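Local coordinates for tRNA delta(2)-isopentenylpyrophosphate transferase (Bacillus halodurans, PDB 3EXA), which probably transfers a dimethylallyl group from dimethylallyl diphosphate onto adenine 37 of tRNAs that read codons beginning with uridine, at residues A[201-213]-A[260-272]. Residues are numbered along the deposited sequence; the frame is centred on the assembly and turned at random.
Sequences RDVLYDRINRRVD and IDTLKRNSRRYAK
Val212, in segment 201-213 of helix 201-218, enters segment 260-272 of helix 256-279 as a knob among Ile260, Leu263, Lys264 and Ser267. Val212 CG1 meets Leu263 CD2 at 3.8 Å. Val212 CB lies 3.6 Å from Lys264 CG, so the aliphatic part of the lysine forms one wall of the hole. Further along, Ile208 CG2 touches the CB methylene of Ser267, while Ile208 CD1 packs against Ala271 CB at 3.6 Å.

Aromatic packing is supplied by Tyr205, over one ring face of which Arg268 CD stands in a CH-pi contact, 4.0 Å from the centroid and 25° off the normal. Bends in the Arg268 chain beyond CG carry its guanidinium away from the ring and toward Asn209. There Arg268 NH1 donates to Asn209 OD1 at 2.9 Å; the acceptor lies in the guanidinium plane, but the N-H...O angle of 143° shows a bent bond. Within segment 260-272, Ser267 OG turns back to donate to Leu263 O, which also accepts from Ser267 N on the opposite face.

The charged contact is made by Lys264, whose extended chain crosses Asn209 and brings Lys264 NZ within 2.7 Å of Asp213 OD1, a salt bridge with weak hydrogen-bond geometry.

The segment axes approach to 9.3 Å at 138°, a roughly antiparallel, inclined helix pair with one knob-into-hole at Val212, in the P-loop-type IPP transferase fold. It borders the probable substrate site, since Arg211 touches Thr12 of the P-loop and Lys272 begins a region thought to contact tRNA.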
loop_
_atom_site.group_PDB
_atom_site.type_symbol
_atom_site.label_atom_id
_atom_site.label_comp_id
_atom_site.label_asym_id
_atom_site.label_seq_id
_atom_site.Cartn_x
_atom_site.Cartn_y
_atom_site.Cartn_z
ATOM N N ARG A 201 -37.921 -18.892 -16.255
ATOM C CA ARG A 201 -37.934 -18.731 -14.792
ATOM C C ARG A 201 -38.306 -19.971 -13.987
ATOM O O ARG A 201 -37.471 -20.558 -13.293
ATOM C CB ARG A 201 -38.898 -17.592 -14.409
ATOM C CG ARG A 201 -38.845 -17.141 -12.943
ATOM C CD ARG A 201 -37.446 -16.649 -12.543
ATOM N NE ARG A 201 -36.965 -15.525 -13.354
ATOM C CZ ARG A 201 -35.724 -15.036 -13.314
ATOM N NH1 ARG A 201 -34.810 -15.561 -12.506
ATOM N NH2 ARG A 201 -35.386 -14.018 -14.094
ATOM N N ASP A 202 -39.579 -20.343 -14.073
ATOM C CA ASP A 202 -40.120 -21.482 -13.345
ATOM C C ASP A 202 -39.395 -22.800 -13.573
ATOM O O ASP A 202 -39.216 -23.584 -12.641
ATOM C CB ASP A 202 -41.598 -21.648 -13.686
ATOM C CG ASP A 202 -42.421 -20.444 -13.287
ATOM O OD1 ASP A 202 -43.640 -20.447 -13.556
ATOM O OD2 ASP A 202 -41.848 -19.496 -12.704
ATOM N N VAL A 203 -38.992 -23.046 -14.816
ATOM C CA VAL A 203 -38.289 -24.271 -15.172
ATOM C C VAL A 203 -36.944 -24.323 -14.465
ATOM O O VAL A 203 -36.623 -25.309 -13.812
ATOM C CB VAL A 203 -38.087 -24.359 -16.714
ATOM C CG1 VAL A 203 -37.147 -25.489 -17.065
ATOM C CG2 VAL A 203 -39.431 -24.596 -17.397
ATOM N N LEU A 204 -36.173 -23.247 -14.589
ATOM C CA LEU A 204 -34.863 -23.142 -13.969
ATOM C C LEU A 204 -34.916 -23.353 -12.455
ATOM O O LEU A 204 -34.056 -24.036 -11.883
ATOM C CB LEU A 204 -34.256 -21.770 -14.266
ATOM C CG LEU A 204 -32.890 -21.563 -13.603
ATOM C CD1 LEU A 204 -31.869 -22.408 -14.331
ATOM C CD2 LEU A 204 -32.481 -20.094 -13.626
ATOM N N TYR A 205 -35.914 -22.762 -11.801
ATOM C CA TYR A 205 -36.062 -22.884 -10.349
ATOM C C TYR A 205 -36.323 -24.324 -9.925
ATOM O O TYR A 205 -35.695 -24.829 -8.990
ATOM C CB TYR A 205 -37.192 -21.972 -9.825
ATOM C CG TYR A 205 -36.825 -20.499 -9.723
ATOM C CD1 TYR A 205 -35.521 -20.068 -9.976
ATOM C CD2 TYR A 205 -37.776 -19.537 -9.368
ATOM C CE1 TYR A 205 -35.166 -18.725 -9.887
ATOM C CE2 TYR A 205 -37.428 -18.176 -9.271
ATOM C CZ TYR A 205 -36.115 -17.784 -9.537
ATOM O OH TYR A 205 -35.728 -16.457 -9.467
ATOM N N ASP A 206 -37.247 -24.991 -10.608
ATOM C CA ASP A 206 -37.551 -26.379 -10.263
ATOM C C ASP A 206 -36.319 -27.245 -10.412
ATOM O O ASP A 206 -36.063 -28.116 -9.581
ATOM C CB ASP A 206 -38.663 -26.936 -11.153
ATOM C CG ASP A 206 -40.009 -26.326 -10.846
ATOM O OD1 ASP A 206 -40.993 -26.715 -11.505
ATOM O OD2 ASP A 206 -40.089 -25.461 -9.950
ATOM N N ARG A 207 -35.550 -27.010 -11.472
ATOM C CA ARG A 207 -34.345 -27.805 -11.681
ATOM C C ARG A 207 -33.320 -27.513 -10.587
ATOM O O ARG A 207 -32.487 -28.362 -10.281
ATOM C CB ARG A 207 -33.742 -27.532 -13.068
ATOM C CG ARG A 207 -34.493 -28.179 -14.235
ATOM C CD ARG A 207 -34.055 -27.556 -15.551
ATOM N NE ARG A 207 -32.640 -27.774 -15.804
ATOM C CZ ARG A 207 -32.145 -28.847 -16.413
ATOM N NH1 ARG A 207 -32.963 -29.797 -16.838
ATOM N NH2 ARG A 207 -30.833 -28.974 -16.588
ATOM N N ILE A 208 -33.396 -26.318 -9.998
ATOM C CA ILE A 208 -32.479 -25.934 -8.935
ATOM C C ILE A 208 -32.897 -26.616 -7.624
ATOM O O ILE A 208 -32.043 -27.070 -6.861
ATOM C CB ILE A 208 -32.419 -24.391 -8.781
ATOM C CG1 ILE A 208 -31.720 -23.786 -10.014
ATOM C CG2 ILE A 208 -31.697 -23.995 -7.494
ATOM C CD1 ILE A 208 -31.705 -22.282 -10.066
ATOM N N ASN A 209 -34.202 -26.713 -7.375
ATOM C CA ASN A 209 -34.682 -27.372 -6.167
ATOM C C ASN A 209 -34.366 -28.862 -6.229
ATOM O O ASN A 209 -33.948 -29.471 -5.237
ATOM C CB ASN A 209 -36.190 -27.203 -5.993
ATOM C CG ASN A 209 -36.610 -25.759 -5.853
ATOM O OD1 ASN A 209 -35.920 -24.941 -5.238
ATOM N ND2 ASN A 209 -37.762 -25.438 -6.412
ATOM N N ARG A 210 -34.576 -29.458 -7.389
ATOM C CA ARG A 210 -34.290 -30.872 -7.542
ATOM C C ARG A 210 -32.777 -31.100 -7.400
ATOM O O ARG A 210 -32.336 -32.128 -6.889
ATOM C CB ARG A 210 -34.802 -31.373 -8.901
ATOM C CG ARG A 210 -34.324 -32.763 -9.284
ATOM C CD ARG A 210 -34.655 -33.764 -8.209
ATOM N NE ARG A 210 -34.196 -35.102 -8.569
ATOM C CZ ARG A 210 -34.128 -36.114 -7.714
ATOM N NH1 ARG A 210 -34.488 -35.932 -6.449
ATOM N NH2 ARG A 210 -33.705 -37.303 -8.119
ATOM N N ARG A 211 -31.980 -30.137 -7.840
ATOM C CA ARG A 211 -30.543 -30.280 -7.704
ATOM C C ARG A 211 -30.233 -30.386 -6.211
ATOM O O ARG A 211 -29.405 -31.198 -5.799
ATOM C CB ARG A 211 -29.821 -29.075 -8.301
ATOM C CG ARG A 211 -28.605 -29.417 -9.150
ATOM C CD ARG A 211 -27.307 -28.883 -8.551
ATOM N NE ARG A 211 -27.456 -27.553 -7.954
ATOM C CZ ARG A 211 -26.475 -26.656 -7.861
ATOM N NH1 ARG A 211 -26.700 -25.478 -7.292
ATOM N NH2 ARG A 211 -25.274 -26.927 -8.362
ATOM N N VAL A 212 -30.909 -29.573 -5.400
ATOM C CA VAL A 212 -30.686 -29.588 -3.950
ATOM C C VAL A 212 -31.046 -30.935 -3.334
ATOM O O VAL A 212 -30.272 -31.510 -2.562
ATOM C CB VAL A 212 -31.488 -28.474 -3.236
ATOM C CG1 VAL A 212 -31.352 -28.611 -1.717
ATOM C CG2 VAL A 212 -30.976 -27.130 -3.672
ATOM N N ASP A 213 -32.229 -31.433 -3.668
ATOM C CA ASP A 213 -32.650 -32.714 -3.150
ATOM C C ASP A 213 -31.594 -33.732 -3.569
ATOM O O ASP A 213 -31.167 -34.561 -2.763
ATOM C CB ASP A 213 -34.009 -33.119 -3.720
ATOM C CG ASP A 213 -35.078 -32.071 -3.497
ATOM O OD1 ASP A 213 -35.088 -31.411 -2.436
ATOM O OD2 ASP A 213 -35.933 -31.917 -4.396
ATOM N N ILE A 260 -32.534 -27.157 4.459
ATOM C CA ILE A 260 -32.840 -27.571 3.083
ATOM C C ILE A 260 -33.668 -26.510 2.366
ATOM O O ILE A 260 -33.393 -26.164 1.219
ATOM C CB ILE A 260 -33.643 -28.904 3.058
ATOM C CG1 ILE A 260 -32.788 -30.049 3.595
ATOM C CG2 ILE A 260 -34.088 -29.232 1.640
ATOM C CD1 ILE A 260 -33.579 -31.305 3.877
ATOM N N ASP A 261 -34.690 -26.000 3.038
ATOM C CA ASP A 261 -35.534 -24.980 2.433
ATOM C C ASP A 261 -34.738 -23.702 2.163
ATOM O O ASP A 261 -34.903 -23.069 1.120
ATOM C CB ASP A 261 -36.720 -24.677 3.347
ATOM C CG ASP A 261 -37.543 -23.500 2.860
ATOM O OD1 ASP A 261 -37.176 -22.347 3.155
ATOM O OD2 ASP A 261 -38.558 -23.728 2.173
ATOM N N THR A 262 -33.864 -23.340 3.098
ATOM C CA THR A 262 -33.042 -22.137 2.975
ATOM C C THR A 262 -31.969 -22.292 1.900
ATOM O O THR A 262 -31.638 -21.334 1.191
ATOM C CB THR A 262 -32.392 -21.782 4.328
ATOM O OG1 THR A 262 -33.410 -21.336 5.239
ATOM C CG2 THR A 262 -31.344 -20.678 4.157
ATOM N N LEU A 263 -31.438 -23.501 1.778
ATOM C CA LEU A 263 -30.424 -23.791 0.771
ATOM C C LEU A 263 -31.042 -23.645 -0.608
ATOM O O LEU A 263 -30.433 -23.089 -1.517
ATOM C CB LEU A 263 -29.892 -25.219 0.941
ATOM C CG LEU A 263 -29.051 -25.783 -0.206
ATOM C CD1 LEU A 263 -27.979 -24.781 -0.602
ATOM C CD2 LEU A 263 -28.417 -27.096 0.215
ATOM N N LYS A 264 -32.257 -24.157 -0.766
ATOM C CA LYS A 264 -32.934 -24.062 -2.044
ATOM C C LYS A 264 -33.169 -22.605 -2.423
ATOM O O LYS A 264 -32.921 -22.195 -3.561
ATOM C CB LYS A 264 -34.264 -24.806 -1.994
ATOM C CG LYS A 264 -34.119 -26.330 -2.059
ATOM C CD LYS A 264 -35.472 -27.030 -1.929
ATOM C CE LYS A 264 -35.355 -28.538 -2.151
ATOM N NZ LYS A 264 -36.683 -29.217 -2.128
ATOM N N ARG A 265 -33.646 -21.832 -1.455
ATOM C CA ARG A 265 -33.925 -20.426 -1.660
ATOM C C ARG A 265 -32.644 -19.689 -2.023
ATOM O O ARG A 265 -32.590 -18.994 -3.041
ATOM C CB ARG A 265 -34.557 -19.852 -0.394
ATOM C CG ARG A 265 -34.899 -18.378 -0.459
ATOM C CD ARG A 265 -36.171 -18.101 0.346
ATOM N NE ARG A 265 -36.156 -18.779 1.641
ATOM C CZ ARG A 265 -35.260 -18.550 2.598
ATOM N NH1 ARG A 265 -35.322 -19.216 3.747
ATOM N NH2 ARG A 265 -34.302 -17.651 2.412
ATOM N N ASN A 266 -31.601 -19.847 -1.212
ATOM C CA ASN A 266 -30.343 -19.176 -1.522
ATOM C C ASN A 266 -29.819 -19.612 -2.889
ATOM O O ASN A 266 -29.237 -18.803 -3.606
ATOM C CB ASN A 266 -29.278 -19.468 -0.461
ATOM C CG ASN A 266 -29.659 -18.951 0.906
ATOM O OD1 ASN A 266 -30.402 -17.981 1.031
ATOM N ND2 ASN A 266 -29.140 -19.593 1.944
ATOM N N SER A 267 -30.019 -20.877 -3.255
ATOM C CA SER A 267 -29.550 -21.357 -4.552
ATOM C C SER A 267 -30.288 -20.662 -5.695
ATOM O O SER A 267 -29.695 -20.358 -6.733
ATOM C CB SER A 267 -29.734 -22.874 -4.686
ATOM O OG SER A 267 -28.815 -23.591 -3.878
ATOM N N ARG A 268 -31.584 -20.421 -5.510
ATOM C CA ARG A 268 -32.371 -19.750 -6.535
ATOM C C ARG A 268 -31.985 -18.276 -6.601
ATOM O O ARG A 268 -31.829 -17.721 -7.687
ATOM C CB ARG A 268 -33.871 -19.870 -6.245
ATOM C CG ARG A 268 -34.432 -21.280 -6.365
ATOM C CD ARG A 268 -35.949 -21.231 -6.264
ATOM N NE ARG A 268 -36.387 -20.543 -5.056
ATOM C CZ ARG A 268 -36.685 -21.151 -3.910
ATOM N NH1 ARG A 268 -36.595 -22.470 -3.811
ATOM N NH2 ARG A 268 -37.083 -20.445 -2.863
ATOM N N ARG A 269 -31.825 -17.659 -5.430
ATOM C CA ARG A 269 -31.450 -16.247 -5.325
ATOM C C ARG A 269 -30.097 -15.992 -5.977
ATOM O O ARG A 269 -29.862 -14.933 -6.562
ATOM C CB ARG A 269 -31.349 -15.833 -3.855
ATOM C CG ARG A 269 -32.141 -14.601 -3.473
ATOM C CD ARG A 269 -33.554 -14.984 -3.068
ATOM N NE ARG A 269 -33.906 -14.470 -1.747
ATOM C CZ ARG A 269 -33.302 -14.817 -0.613
ATOM N NH1 ARG A 269 -33.702 -14.288 0.535
ATOM N NH2 ARG A 269 -32.301 -15.689 -0.622
ATOM N N TYR A 270 -29.203 -16.964 -5.846
ATOM C CA TYR A 270 -27.863 -16.852 -6.400
ATOM C C TYR A 270 -27.857 -17.027 -7.922
ATOM O O TYR A 270 -27.012 -16.458 -8.611
ATOM C CB TYR A 270 -26.950 -17.877 -5.724
ATOM C CG TYR A 270 -25.526 -17.878 -6.219
ATOM C CD1 TYR A 270 -25.135 -18.707 -7.268
ATOM C CD2 TYR A 270 -24.566 -17.055 -5.633
ATOM C CE1 TYR A 270 -23.820 -18.718 -7.724
ATOM C CE2 TYR A 270 -23.251 -17.054 -6.081
ATOM C CZ TYR A 270 -22.885 -17.887 -7.124
ATOM O OH TYR A 270 -21.587 -17.878 -7.575
ATOM N N ALA A 271 -28.800 -17.810 -8.442
ATOM C CA ALA A 271 -28.890 -18.015 -9.883
ATOM C C ALA A 271 -29.388 -16.706 -10.492
ATOM O O ALA A 271 -28.837 -16.214 -11.476
ATOM C CB ALA A 271 -29.866 -19.151 -10.208
ATOM N N LYS A 272 -30.434 -16.144 -9.891
ATOM C CA LYS A 272 -31.006 -14.888 -10.366
ATOM C C LYS A 272 -29.946 -13.779 -10.399
ATOM O O LYS A 272 -29.973 -12.915 -11.272
ATOM C CB LYS A 272 -32.172 -14.472 -9.459
ATOM C CG LYS A 272 -32.857 -13.163 -9.837
ATOM C CD LYS A 272 -33.780 -12.703 -8.706
ATOM C CE LYS A 272 -32.965 -12.405 -7.433
ATOM N NZ LYS A 272 -33.779 -12.091 -6.215
#